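Local coordinates for hypothetical protein (Prochlorococcus marinus, PDB 2HX5) that probably hydrolyses the thioester of 1,4-dihydroxy-2-naphthoyl-CoA, releasing 1,4-dihydroxy-2-naphthoate and CoA on the route to phylloquinone, at residues 5-10 against 138-143; 36-41 against 51-56; 91-94 against 100-103; 120-125 against 129-134. All coordinates share one frame; numbering follows the deposited sequence.

Contact 1 (5-10 against 138-143); sequences ENWLLL and DRWLEA
Trp7 holds CG between its backbone N and carbonyl carbon (chi1 63°), while Trp140 turns CG to the far side from its own N (chi1 175°), and these two torsions bring the five-membered ends of the indoles together. In this hot-dog fold the contact lies beside the long helix 29-45, where the short helix 5-8 near the N-terminus meets helix 135-143 near the C-terminus. The side chains run past each other in opposite directions. CD1 of Trp7 comes 3.6 Å from NE1 of Trp140, and the two CD1 atoms are 3.9 Å apart. The rings meet obliquely, their planes at 46° and the five-membered centroids 5.2 Å apart.

Neither indole N-H bonds to the other tryptophan. Trp7 NE1 pairs with Ser144 OG and Trp140 NE1 with Ser41 OG, so both buried donors are satisfied and each ring is fixed in rotation at its polar atom. Ser41 OG also bonds the carbonyl O of Trp7, tying helix 29-45 to both partners.

Were Trp7 replaced by an alanine, Ser144 OG would probably lose its indole partner and a gap would be left beside the Trp140 pyrrole ring. At the other end of the Trp7 ring, CZ2 lies 3.7 Å from CB of Ala143.

Contact 2 (36-41 against 51-56); sequences ESWEES and DIFPGS
Phe53 drives the edge of its ring onto one face of the Trp38 indole, in an offset edge-to-face pair. The centroid of the Phe53 ring is 5.4 Å from that of the six-membered ring of Trp38, and the planes stand at 73°. The touching atoms are at the rim: CE1 of Phe53 lies 3.8 Å from CZ3 of Trp38, and CZ of Phe53 lies 3.9 Å from CH2 of Trp38. On the helix, Trp38 has CG opposite its backbone N (chi1 169°), which carries the indole out to meet Phe53.

The next residue of the helix adds a second contact. CG of Glu39 lies 3.7 Å from CZ of Phe53, so the aliphatic part of the glutamate packs against CZ of the ring while its carboxylate continues past. OE2 bonds His35 ND1, and OE1 bonds the backbone N of Phe16 in the second subunit. Behind the ring, Ser56 OG donates to the carbonyl O of Phe53 at 2.9 Å, bracing the turn that follows.

Without the Phe53 ring, as with a serine here, the Trp38 face would probably lose the edge that rests on it and Glu39 CG its neighbour. Glu39, Ile52 and Phe53 are among the residues lining the pocket of a bound 2-ethoxyethanol, beside the subunit interface; hot-dog thioesterases commonly bind acyl-CoA between subunits, though whether substrate reaches this pocket is not established.

Contact 3 (91-94 against 100-103); sequences RPER and FQVH
Arg91 and His103 exchange two backbone bonds: Arg91 N donates to His103 O at 2.8 Å, and His103 N returns to Arg91 O at 3.0 Å. Two residues on, Glu93 N reaches Gln101 O at 2.8 Å and Gln101 N reaches Glu93 O at 2.9 Å. Pro92 and Val102, between them, form a non-hydrogen-bonded pair, so the missing N-H of the proline costs this hairpin of strands 85-96 and 99-108 nothing. Gln101 O also receives a CA-H contact from Pro92 CA, 3.4 Å away.

One water joins the side chains at the Arg91 end. It accepts from Arg91 NH1 at 2.8 Å, lies 2.8 Å from His103 ND1, in the planes of both flat groups, and donates weakly to His103 O. Arg91 NH1 also forms a salt bridge with Glu105. Glu93 and Gln101 run side by side, but Glu93 OE1 and Gln101 NE2 remain 3.7 Å apart without a hydrogen bond, the carboxylate and amide planes turned 86° apart; the amide OE1 of Gln101 is instead engaged by Arg119 NE.

The opposite face carries Pro92, Arg94, Phe100 and Val102. It meets helix 135-143 by apolar packing on Trp140 and Leu141 and by salt bridges from Arg94 to Glu142 and Asp138. Backbone bonds thus set the register; on the Arg91 face a water bridges the strands, while the Pro92 face receives the helix.

Contact 4 (120-125 against 129-134); sequences HLAINA and HRCALP
Cys131 N donates to Ala122 O at 3.0 Å, and Asn124 N donates to His129 O at 2.8 Å. These two bonds flank Ile123 and Arg130, whose backbones form a single bridge, the end-to-end directions of the two touching parts being 114° apart. Cys131, with chi1 at 67°, lays SG over the peptide joining Ile123 to Asn124, 3.4 Å from Ile123 C and 3.5 Å from Asn124 N.

Side chains add to the bridge: CB of Ala122 meets CD2 of Leu133 at 3.9 Å, and CD2 of Leu121 comes 3.9 Å from NE of Arg130, where the leucine crosses the extended arginine chain. CB of Ala122 also sits 3.4 Å from the carbonyl O of Cys131, so this small side chain lies close against the backbone of the returning chain.

Farther out, the turn itself is shaped by Asn124, whose OD1 takes the backbone N of Gln126 and of Thr127, the first of these making an Asx turn. Strand 65-76 lies alongside: Ile123 is backbone-bonded to Ala66 and packs on Pro68, and Cys131 touches Val65. Leu133 reaches Leu141 of helix 135-143, and Pro134 is the N-cap residue of that helix.

The chemistry is mostly that of the backbone: two N-H...O bonds tie the chain after strand 111-124 back to its end, with small and aliphatic side chains and one sulfur packed beside them, and helix 135-143 following at Pro134.

Along the chain, contact 1 encloses the other three, which follow in the order 2, 3, 4. Contacts 1 and 3 have the nearest centres, about 10 Å apart, while contacts 1 and 4 lie farthest apart, at about 20 Å. Contacts 1, 3 and 4 all reach the same antiparallel sheet; contact 2 lies between the long helix 29-45 and the end of helix 49-52 with the chain following it. Trp140 and Trp38 pack together and so connect contacts 1 and 2, and Trp38 goes on to Phe100 of contact 3 and His120 of contact 4. A continuous aromatic core therefore joins the chain ends, sheet and helix of the hot-dog fold to the pocket beside the second subunit.

Contact 1 (5-10 against 138-143)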
loop_
_atom_site.group_PDB
_atom_site.type_symbol
_atom_site.label_atom_id
_atom_site.label_comp_id
_atom_site.label_asym_id
_atom_site.label_seq_id
_atom_site.Cartn_x
_atom_site.Cartn_y
_atom_site.Cartn_z
ATOM N N GLU A 5 -18.965 19.413 -12.762
ATOM C CA GLU A 5 -18.105 18.456 -13.460
ATOM C C GLU A 5 -16.628 18.738 -13.199
ATOM O O GLU A 5 -15.804 17.824 -13.225
ATOM C CB GLU A 5 -18.322 18.531 -14.971
ATOM C CG GLU A 5 -19.710 18.191 -15.420
ATOM C CD GLU A 5 -19.894 18.423 -16.922
ATOM O OE1 GLU A 5 -18.870 18.446 -17.658
ATOM O OE2 GLU A 5 -21.062 18.584 -17.352
ATOM N N ASN A 6 -16.289 19.999 -12.949
ATOM C CA ASN A 6 -14.930 20.386 -12.674
ATOM C C ASN A 6 -14.392 19.646 -11.448
ATOM O O ASN A 6 -13.175 19.360 -11.389
ATOM C CB ASN A 6 -14.813 21.896 -12.443
ATOM C CG ASN A 6 -14.988 22.701 -13.703
ATOM O OD1 ASN A 6 -15.203 23.909 -13.642
ATOM N ND2 ASN A 6 -14.894 22.047 -14.847
ATOM N N TRP A 7 -15.260 19.337 -10.473
ATOM C CA TRP A 7 -14.765 18.607 -9.305
ATOM C C TRP A 7 -15.321 17.180 -9.123
ATOM O O TRP A 7 -14.841 16.452 -8.250
ATOM C CB TRP A 7 -14.968 19.393 -7.998
ATOM C CG TRP A 7 -16.407 19.690 -7.611
ATOM C CD1 TRP A 7 -17.235 18.871 -6.880
ATOM C CD2 TRP A 7 -17.156 20.865 -7.866
ATOM N NE1 TRP A 7 -18.439 19.450 -6.687
ATOM C CE2 TRP A 7 -18.446 20.682 -7.295
ATOM C CE3 TRP A 7 -16.889 22.050 -8.551
ATOM C CZ2 TRP A 7 -19.436 21.653 -7.361
ATOM C CZ3 TRP A 7 -17.862 23.001 -8.602
ATOM C CH2 TRP A 7 -19.119 22.801 -8.032
ATOM N N LEU A 8 -16.303 16.797 -9.944
ATOM C CA LEU A 8 -16.914 15.440 -9.888
ATOM C C LEU A 8 -16.492 14.491 -10.987
ATOM O O LEU A 8 -16.751 13.291 -10.889
ATOM C CB LEU A 8 -18.442 15.547 -9.867
ATOM C CG LEU A 8 -19.077 16.304 -8.701
ATOM C CD1 LEU A 8 -20.626 16.405 -8.880
ATOM C CD2 LEU A 8 -18.753 15.701 -7.364
ATOM N N LEU A 9 -15.883 15.024 -12.040
ATOM C CA LEU A 9 -15.348 14.221 -13.134
ATOM C C LEU A 9 -13.849 14.309 -13.075
ATOM O O LEU A 9 -13.268 15.380 -13.330
ATOM C CB LEU A 9 -15.839 14.686 -14.516
ATOM C CG LEU A 9 -17.336 14.670 -14.740
ATOM C CD1 LEU A 9 -17.699 15.133 -16.195
ATOM C CD2 LEU A 9 -17.877 13.273 -14.493
ATOM N N LEU A 10 -13.208 13.211 -12.728
ATOM C CA LEU A 10 -11.801 13.220 -12.471
ATOM C C LEU A 10 -11.171 12.120 -13.316
ATOM O O LEU A 10 -11.868 11.350 -13.988
ATOM C CB LEU A 10 -11.539 13.043 -10.959
ATOM C CG LEU A 10 -12.192 14.134 -10.067
ATOM C CD1 LEU A 10 -12.150 13.770 -8.589
ATOM C CD2 LEU A 10 -11.543 15.524 -10.322
ATOM N N ASP A 138 -20.544 20.360 3.957
ATOM C CA ASP A 138 -21.914 20.677 3.633
ATOM C C ASP A 138 -22.025 21.550 2.380
ATOM O O ASP A 138 -22.873 21.316 1.543
ATOM C CB ASP A 138 -22.581 21.369 4.802
ATOM C CG ASP A 138 -23.569 20.474 5.535
ATOM O OD1 ASP A 138 -23.953 19.401 5.010
ATOM O OD2 ASP A 138 -23.977 20.874 6.656
ATOM N N ARG A 139 -21.142 22.534 2.218
ATOM C CA ARG A 139 -21.115 23.314 0.964
ATOM C C ARG A 139 -20.837 22.496 -0.302
ATOM O O ARG A 139 -21.499 22.688 -1.348
ATOM C CB ARG A 139 -20.088 24.429 1.082
ATOM C CG ARG A 139 -20.543 25.568 1.973
ATOM C CD ARG A 139 -19.644 26.782 1.851
ATOM N NE ARG A 139 -18.362 26.619 2.517
ATOM C CZ ARG A 139 -17.173 26.634 1.922
ATOM N NH1 ARG A 139 -17.060 26.765 0.598
ATOM N NH2 ARG A 139 -16.082 26.496 2.681
ATOM N N TRP A 140 -19.861 21.600 -0.206
ATOM C CA TRP A 140 -19.543 20.688 -1.262
ATOM C C TRP A 140 -20.708 19.771 -1.611
ATOM O O TRP A 140 -20.990 19.579 -2.779
ATOM C CB TRP A 140 -18.289 19.927 -0.869
ATOM C CG TRP A 140 -17.865 18.825 -1.814
ATOM C CD1 TRP A 140 -17.156 18.936 -2.994
ATOM C CD2 TRP A 140 -18.038 17.421 -1.593
ATOM N NE1 TRP A 140 -16.935 17.685 -3.522
ATOM C CE2 TRP A 140 -17.450 16.748 -2.671
ATOM C CE3 TRP A 140 -18.619 16.671 -0.557
ATOM C CZ2 TRP A 140 -17.456 15.349 -2.765
ATOM C CZ3 TRP A 140 -18.603 15.332 -0.630
ATOM C CH2 TRP A 140 -18.045 14.668 -1.724
ATOM N N LEU A 141 -21.351 19.169 -0.617
ATOM C CA LEU A 141 -22.534 18.331 -0.841
ATOM C C LEU A 141 -23.623 19.127 -1.548
ATOM O O LEU A 141 -24.188 18.678 -2.563
ATOM C CB LEU A 141 -23.041 17.752 0.478
ATOM C CG LEU A 141 -22.158 16.701 1.101
ATOM C CD1 LEU A 141 -22.592 16.372 2.526
ATOM C CD2 LEU A 141 -22.153 15.423 0.261
ATOM N N GLU A 142 -23.905 20.335 -1.051
ATOM C CA GLU A 142 -24.952 21.146 -1.653
ATOM C C GLU A 142 -24.601 21.489 -3.119
ATOM O O GLU A 142 -25.490 21.399 -3.999
ATOM C CB GLU A 142 -25.180 22.407 -0.821
ATOM C CG GLU A 142 -26.546 23.082 -1.109
ATOM C CD GLU A 142 -27.729 22.237 -0.577
ATOM O OE1 GLU A 142 -27.518 21.442 0.368
ATOM O OE2 GLU A 142 -28.862 22.353 -1.103
ATOM N N ALA A 143 -23.352 21.888 -3.378
ATOM C CA ALA A 143 -22.917 22.322 -4.710
ATOM C C ALA A 143 -22.949 21.170 -5.686
ATOM O O ALA A 143 -23.074 21.368 -6.882
ATOM C CB ALA A 143 -21.519 22.978 -4.667
#

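Contact 2 (36-41 against 51-56)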
loop_
_atom_site.group_PDB
_atom_site.type_symbol
_atom_site.label_atom_id
_atom_site.label_comp_id
_atom_site.label_asym_id
_atom_site.label_seq_id
_atom_site.Cartn_x
_atom_site.Cartn_y
_atom_site.Cartn_z
ATOM N N GLU A 36 -8.705 8.955 -2.582
ATOM C CA GLU A 36 -7.911 10.047 -3.162
ATOM C C GLU A 36 -8.731 10.933 -4.090
ATOM O O GLU A 36 -8.535 12.142 -4.123
ATOM C CB GLU A 36 -6.732 9.496 -3.958
ATOM C CG GLU A 36 -5.696 8.767 -3.142
ATOM C CD GLU A 36 -4.436 8.322 -3.879
ATOM O OE1 GLU A 36 -4.373 8.593 -5.091
ATOM O OE2 GLU A 36 -3.543 7.755 -3.216
ATOM N N SER A 37 -9.663 10.363 -4.855
ATOM C CA SER A 37 -10.514 11.199 -5.723
ATOM C C SER A 37 -11.476 12.076 -4.944
ATOM O O SER A 37 -11.835 13.160 -5.385
ATOM C CB SER A 37 -11.271 10.368 -6.760
ATOM O OG SER A 37 -12.401 9.703 -6.208
ATOM N N TRP A 38 -11.923 11.590 -3.789
ATOM C CA TRP A 38 -12.756 12.381 -2.894
ATOM C C TRP A 38 -11.944 13.600 -2.381
ATOM O O TRP A 38 -12.395 14.743 -2.423
ATOM C CB TRP A 38 -13.258 11.518 -1.746
ATOM C CG TRP A 38 -13.912 12.306 -0.631
ATOM C CD1 TRP A 38 -14.960 13.139 -0.740
ATOM C CD2 TRP A 38 -13.549 12.273 0.748
ATOM N NE1 TRP A 38 -15.304 13.640 0.498
ATOM C CE2 TRP A 38 -14.444 13.127 1.437
ATOM C CE3 TRP A 38 -12.566 11.598 1.477
ATOM C CZ2 TRP A 38 -14.341 13.365 2.845
ATOM C CZ3 TRP A 38 -12.518 11.775 2.843
ATOM C CH2 TRP A 38 -13.383 12.665 3.509
ATOM N N GLU A 39 -10.706 13.344 -1.938
ATOM C CA GLU A 39 -9.832 14.447 -1.528
ATOM C C GLU A 39 -9.632 15.425 -2.686
ATOM O O GLU A 39 -9.661 16.640 -2.504
ATOM C CB GLU A 39 -8.478 13.893 -1.058
ATOM C CG GLU A 39 -8.566 12.996 0.152
ATOM C CD GLU A 39 -7.240 12.316 0.469
ATOM O OE1 GLU A 39 -6.303 13.033 0.916
ATOM O OE2 GLU A 39 -7.180 11.083 0.252
ATOM N N GLU A 40 -9.348 14.903 -3.885
ATOM C CA GLU A 40 -9.182 15.739 -5.099
ATOM C C GLU A 40 -10.411 16.572 -5.401
ATOM O O GLU A 40 -10.310 17.755 -5.789
ATOM C CB GLU A 40 -8.834 14.896 -6.332
ATOM C CG GLU A 40 -8.401 15.726 -7.476
ATOM C CD GLU A 40 -8.038 14.906 -8.707
ATOM O OE1 GLU A 40 -8.020 13.661 -8.638
ATOM O OE2 GLU A 40 -7.808 15.528 -9.780
ATOM N N SER A 41 -11.576 15.969 -5.214
ATOM C CA SER A 41 -12.823 16.693 -5.420
ATOM C C SER A 41 -13.037 17.869 -4.480
ATOM O O SER A 41 -13.390 18.953 -4.877
ATOM C CB SER A 41 -13.977 15.703 -5.306
ATOM O OG SER A 41 -15.218 16.342 -5.630
ATOM N N ASP A 51 -8.354 22.507 6.870
ATOM C CA ASP A 51 -9.619 22.570 7.587
ATOM C C ASP A 51 -10.324 21.248 7.786
ATOM O O ASP A 51 -11.244 21.130 8.601
ATOM C CB ASP A 51 -10.569 23.495 6.822
ATOM C CG ASP A 51 -10.076 24.936 6.762
ATOM O OD1 ASP A 51 -9.358 25.402 7.707
ATOM O OD2 ASP A 51 -10.398 25.610 5.760
ATOM N N ILE A 52 -9.923 20.230 7.034
ATOM C CA ILE A 52 -10.650 18.944 7.050
ATOM C C ILE A 52 -9.823 17.762 7.538
ATOM O O ILE A 52 -10.326 16.933 8.300
ATOM C CB ILE A 52 -11.301 18.612 5.651
ATOM C CG1 ILE A 52 -12.163 19.798 5.173
ATOM C CG2 ILE A 52 -12.102 17.256 5.706
ATOM C CD1 ILE A 52 -12.667 19.708 3.742
ATOM N N PHE A 53 -8.568 17.673 7.103
ATOM C CA PHE A 53 -7.760 16.462 7.326
ATOM C C PHE A 53 -6.692 16.719 8.361
ATOM O O PHE A 53 -5.930 17.656 8.250
ATOM C CB PHE A 53 -7.099 15.968 6.007
ATOM C CG PHE A 53 -8.105 15.468 5.001
ATOM C CD1 PHE A 53 -8.654 14.193 5.090
ATOM C CD2 PHE A 53 -8.554 16.317 3.992
ATOM C CE1 PHE A 53 -9.620 13.760 4.160
ATOM C CE2 PHE A 53 -9.502 15.865 3.058
ATOM C CZ PHE A 53 -10.044 14.620 3.166
ATOM N N PRO A 54 -6.608 15.828 9.372
ATOM C CA PRO A 54 -5.461 15.938 10.255
ATOM C C PRO A 54 -4.167 15.637 9.460
ATOM O O PRO A 54 -4.184 15.020 8.362
ATOM C CB PRO A 54 -5.723 14.859 11.314
ATOM C CG PRO A 54 -6.893 14.164 10.963
ATOM C CD PRO A 54 -7.511 14.719 9.728
ATOM N N GLY A 55 -3.058 16.071 10.041
ATOM C CA GLY A 55 -1.740 15.864 9.443
ATOM C C GLY A 55 -1.330 16.935 8.437
ATOM O O GLY A 55 -0.289 16.798 7.775
ATOM N N SER A 56 -2.136 17.989 8.298
ATOM C CA SER A 56 -1.913 18.960 7.238
ATOM C C SER A 56 -0.921 19.982 7.738
ATOM O O SER A 56 -0.797 20.220 8.930
ATOM C CB SER A 56 -3.230 19.634 6.822
ATOM O OG SER A 56 -4.171 18.726 6.219
#

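Contact 3 (91-94 against 100-103)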
loop_
_atom_site.group_PDB
_atom_site.type_symbol
_atom_site.label_atom_id
_atom_site.label_comp_id
_atom_site.label_asym_id
_atom_site.label_seq_id
_atom_site.Cartn_x
_atom_site.Cartn_y
_atom_site.Cartn_z
ATOM N N ARG A 91 -20.538 10.817 -7.292
ATOM C CA ARG A 91 -21.895 11.264 -6.987
ATOM C C ARG A 91 -22.098 11.222 -5.469
ATOM O O ARG A 91 -22.341 10.143 -4.922
ATOM C CB ARG A 91 -22.936 10.400 -7.707
ATOM C CG ARG A 91 -22.932 10.597 -9.204
ATOM C CD ARG A 91 -23.889 9.641 -9.899
ATOM N NE ARG A 91 -24.038 9.794 -11.356
ATOM C CZ ARG A 91 -23.340 9.110 -12.276
ATOM N NH1 ARG A 91 -22.334 8.247 -11.953
ATOM N NH2 ARG A 91 -23.652 9.313 -13.555
ATOM N N PRO A 92 -21.923 12.375 -4.802
ATOM C CA PRO A 92 -22.137 12.454 -3.363
ATOM C C PRO A 92 -23.619 12.551 -2.976
ATOM O O PRO A 92 -24.423 13.038 -3.774
ATOM C CB PRO A 92 -21.340 13.715 -2.946
ATOM C CG PRO A 92 -20.716 14.291 -4.195
ATOM C CD PRO A 92 -21.412 13.659 -5.356
ATOM N N GLU A 93 -23.960 12.082 -1.780
ATOM C CA GLU A 93 -25.328 12.153 -1.269
ATOM C C GLU A 93 -25.257 12.431 0.206
ATOM O O GLU A 93 -24.639 11.675 0.951
ATOM C CB GLU A 93 -26.070 10.840 -1.485
ATOM C CG GLU A 93 -27.520 10.850 -1.043
ATOM C CD GLU A 93 -28.268 9.486 -1.237
ATOM O OE1 GLU A 93 -27.781 8.606 -1.978
ATOM O OE2 GLU A 93 -29.372 9.312 -0.659
ATOM N N ARG A 94 -25.870 13.537 0.633
ATOM C CA ARG A 94 -26.102 13.766 2.052
ATOM C C ARG A 94 -27.122 12.731 2.465
ATOM O O ARG A 94 -28.127 12.529 1.771
ATOM C CB ARG A 94 -26.612 15.169 2.310
ATOM C CG ARG A 94 -26.697 15.563 3.759
ATOM C CD ARG A 94 -27.379 16.940 3.926
ATOM N NE ARG A 94 -26.491 18.079 3.633
ATOM C CZ ARG A 94 -26.529 18.838 2.531
ATOM N NH1 ARG A 94 -27.421 18.608 1.567
ATOM N NH2 ARG A 94 -25.668 19.859 2.393
ATOM N N PHE A 100 -22.826 11.256 5.142
ATOM C CA PHE A 100 -22.915 11.317 3.701
ATOM C C PHE A 100 -22.260 10.065 3.095
ATOM O O PHE A 100 -21.473 9.360 3.770
ATOM C CB PHE A 100 -22.298 12.608 3.135
ATOM C CG PHE A 100 -20.803 12.679 3.210
ATOM C CD1 PHE A 100 -20.171 13.082 4.373
ATOM C CD2 PHE A 100 -20.025 12.332 2.113
ATOM C CE1 PHE A 100 -18.801 13.128 4.474
ATOM C CE2 PHE A 100 -18.640 12.376 2.202
ATOM C CZ PHE A 100 -18.042 12.787 3.402
ATOM N N GLN A 101 -22.581 9.793 1.852
ATOM C CA GLN A 101 -21.843 8.768 1.092
ATOM C C GLN A 101 -21.492 9.332 -0.279
ATOM O O GLN A 101 -22.025 10.350 -0.704
ATOM C CB GLN A 101 -22.632 7.478 1.058
ATOM C CG GLN A 101 -23.922 7.539 0.410
ATOM C CD GLN A 101 -24.746 6.261 0.602
ATOM O OE1 GLN A 101 -24.543 5.441 1.547
ATOM N NE2 GLN A 101 -25.633 6.065 -0.313
ATOM N N VAL A 102 -20.490 8.698 -0.891
ATOM C CA VAL A 102 -20.027 9.010 -2.218
ATOM C C VAL A 102 -20.012 7.733 -3.020
ATOM O O VAL A 102 -19.437 6.758 -2.574
ATOM C CB VAL A 102 -18.631 9.682 -2.237
ATOM C CG1 VAL A 102 -18.314 10.132 -3.623
ATOM C CG2 VAL A 102 -18.567 10.850 -1.197
ATOM N N HIS A 103 -20.607 7.804 -4.202
ATOM C CA HIS A 103 -20.573 6.742 -5.188
ATOM C C HIS A 103 -19.510 7.109 -6.228
ATOM O O HIS A 103 -19.426 8.281 -6.668
ATOM C CB HIS A 103 -21.948 6.553 -5.837
ATOM C CG HIS A 103 -22.023 5.436 -6.814
ATOM N ND1 HIS A 103 -21.777 5.648 -8.149
ATOM C CD2 HIS A 103 -22.394 4.129 -6.682
ATOM C CE1 HIS A 103 -21.985 4.518 -8.808
ATOM N NE2 HIS A 103 -22.356 3.580 -7.935
HETATM O O HOH W 1 -20.933 7.927 -9.529
#

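Contact 4 (120-125 against 129-134)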
loop_
_atom_site.group_PDB
_atom_site.type_symbol
_atom_site.label_atom_id
_atom_site.label_comp_id
_atom_site.label_asym_id
_atom_site.label_seq_id
_atom_site.Cartn_x
_atom_site.Cartn_y
_atom_site.Cartn_z
ATOM N N HIS A 120 -19.591 7.805 5.214
ATOM C CA HIS A 120 -18.926 8.463 6.312
ATOM C C HIS A 120 -19.887 8.934 7.371
ATOM O O HIS A 120 -21.008 9.349 7.036
ATOM C CB HIS A 120 -18.223 9.736 5.801
ATOM C CG HIS A 120 -17.156 9.524 4.759
ATOM N ND1 HIS A 120 -15.801 9.626 5.038
ATOM C CD2 HIS A 120 -17.264 9.280 3.423
ATOM C CE1 HIS A 120 -15.133 9.394 3.901
ATOM N NE2 HIS A 120 -15.992 9.230 2.912
ATOM N N LEU A 121 -19.429 8.954 8.614
ATOM C CA LEU A 121 -20.168 9.546 9.710
ATOM C C LEU A 121 -19.314 10.696 10.238
ATOM O O LEU A 121 -18.086 10.519 10.424
ATOM C CB LEU A 121 -20.357 8.480 10.800
ATOM C CG LEU A 121 -21.222 8.650 12.019
ATOM C CD1 LEU A 121 -22.622 9.143 11.645
ATOM C CD2 LEU A 121 -21.286 7.267 12.706
ATOM N N ALA A 122 -19.963 11.813 10.561
ATOM C CA ALA A 122 -19.262 12.906 11.246
ATOM C C ALA A 122 -19.296 12.669 12.759
ATOM O O ALA A 122 -20.382 12.491 13.326
ATOM C CB ALA A 122 -19.851 14.289 10.888
ATOM N N ILE A 123 -18.121 12.655 13.393
ATOM C CA ILE A 123 -18.007 12.577 14.844
ATOM C C ILE A 123 -17.051 13.628 15.338
ATOM O O ILE A 123 -16.137 14.065 14.636
ATOM C CB ILE A 123 -17.558 11.186 15.336
ATOM C CG1 ILE A 123 -16.132 10.872 14.877
ATOM C CG2 ILE A 123 -18.575 10.139 14.865
ATOM C CD1 ILE A 123 -15.611 9.479 15.323
ATOM N N ASN A 124 -17.216 14.027 16.588
ATOM C CA ASN A 124 -16.245 14.911 17.227
ATOM C C ASN A 124 -14.979 14.089 17.377
ATOM O O ASN A 124 -15.015 12.972 17.917
ATOM C CB ASN A 124 -16.792 15.400 18.554
ATOM C CG ASN A 124 -15.801 16.267 19.309
ATOM O OD1 ASN A 124 -14.862 15.764 19.899
ATOM N ND2 ASN A 124 -16.004 17.556 19.291
ATOM N N ALA A 125 -13.849 14.634 16.937
ATOM C CA ALA A 125 -12.632 13.848 16.939
ATOM C C ALA A 125 -12.157 13.431 18.336
ATOM O O ALA A 125 -11.510 12.402 18.467
ATOM C CB ALA A 125 -11.485 14.604 16.170
ATOM N N HIS A 129 -18.464 11.356 19.660
ATOM C CA HIS A 129 -19.932 11.482 19.565
ATOM C C HIS A 129 -20.267 11.974 18.175
ATOM O O HIS A 129 -19.563 12.807 17.615
ATOM C CB HIS A 129 -20.514 12.513 20.558
ATOM C CG HIS A 129 -20.485 12.105 22.001
ATOM N ND1 HIS A 129 -21.477 12.497 22.883
ATOM C CD2 HIS A 129 -19.561 11.442 22.748
ATOM C CE1 HIS A 129 -21.187 12.055 24.097
ATOM N NE2 HIS A 129 -20.017 11.440 24.054
ATOM N N ARG A 130 -21.406 11.528 17.653
ATOM C CA ARG A 130 -21.900 12.000 16.396
ATOM C C ARG A 130 -22.103 13.489 16.441
ATOM O O ARG A 130 -22.590 14.013 17.439
ATOM C CB ARG A 130 -23.233 11.311 16.061
ATOM C CG ARG A 130 -23.080 9.885 15.726
ATOM C CD ARG A 130 -24.420 9.100 15.751
ATOM N NE ARG A 130 -24.209 7.707 15.324
ATOM C CZ ARG A 130 -23.680 6.755 16.100
ATOM N NH1 ARG A 130 -23.268 7.027 17.343
ATOM N NH2 ARG A 130 -23.509 5.527 15.629
ATOM N N CYS A 131 -21.803 14.162 15.350
ATOM C CA CYS A 131 -21.977 15.609 15.301
ATOM C C CYS A 131 -22.368 16.062 13.909
ATOM O O CYS A 131 -22.402 15.250 12.979
ATOM C CB CYS A 131 -20.708 16.315 15.757
ATOM S SG CYS A 131 -19.293 16.130 14.663
ATOM N N ALA A 132 -22.622 17.350 13.739
ATOM C CA ALA A 132 -22.959 17.840 12.401
ATOM C C ALA A 132 -21.780 17.807 11.443
ATOM O O ALA A 132 -20.617 17.943 11.836
ATOM C CB ALA A 132 -23.505 19.248 12.491
ATOM N N LEU A 133 -22.077 17.603 10.156
ATOM C CA LEU A 133 -21.053 17.693 9.114
ATOM C C LEU A 133 -20.336 19.060 9.166
ATOM O O LEU A 133 -20.975 20.088 9.433
ATOM C CB LEU A 133 -21.688 17.484 7.729
ATOM C CG LEU A 133 -22.201 16.075 7.451
ATOM C CD1 LEU A 133 -23.100 16.117 6.224
ATOM C CD2 LEU A 133 -21.044 15.098 7.312
ATOM N N PRO A 134 -19.015 19.083 8.913
ATOM C CA PRO A 134 -18.327 20.371 8.818
ATOM C C PRO A 134 -18.925 21.230 7.724
ATOM O O PRO A 134 -19.357 20.741 6.705
ATOM C CB PRO A 134 -16.901 19.995 8.423
ATOM C CG PRO A 134 -16.728 18.616 8.793
ATOM C CD PRO A 134 -18.082 17.984 8.637
#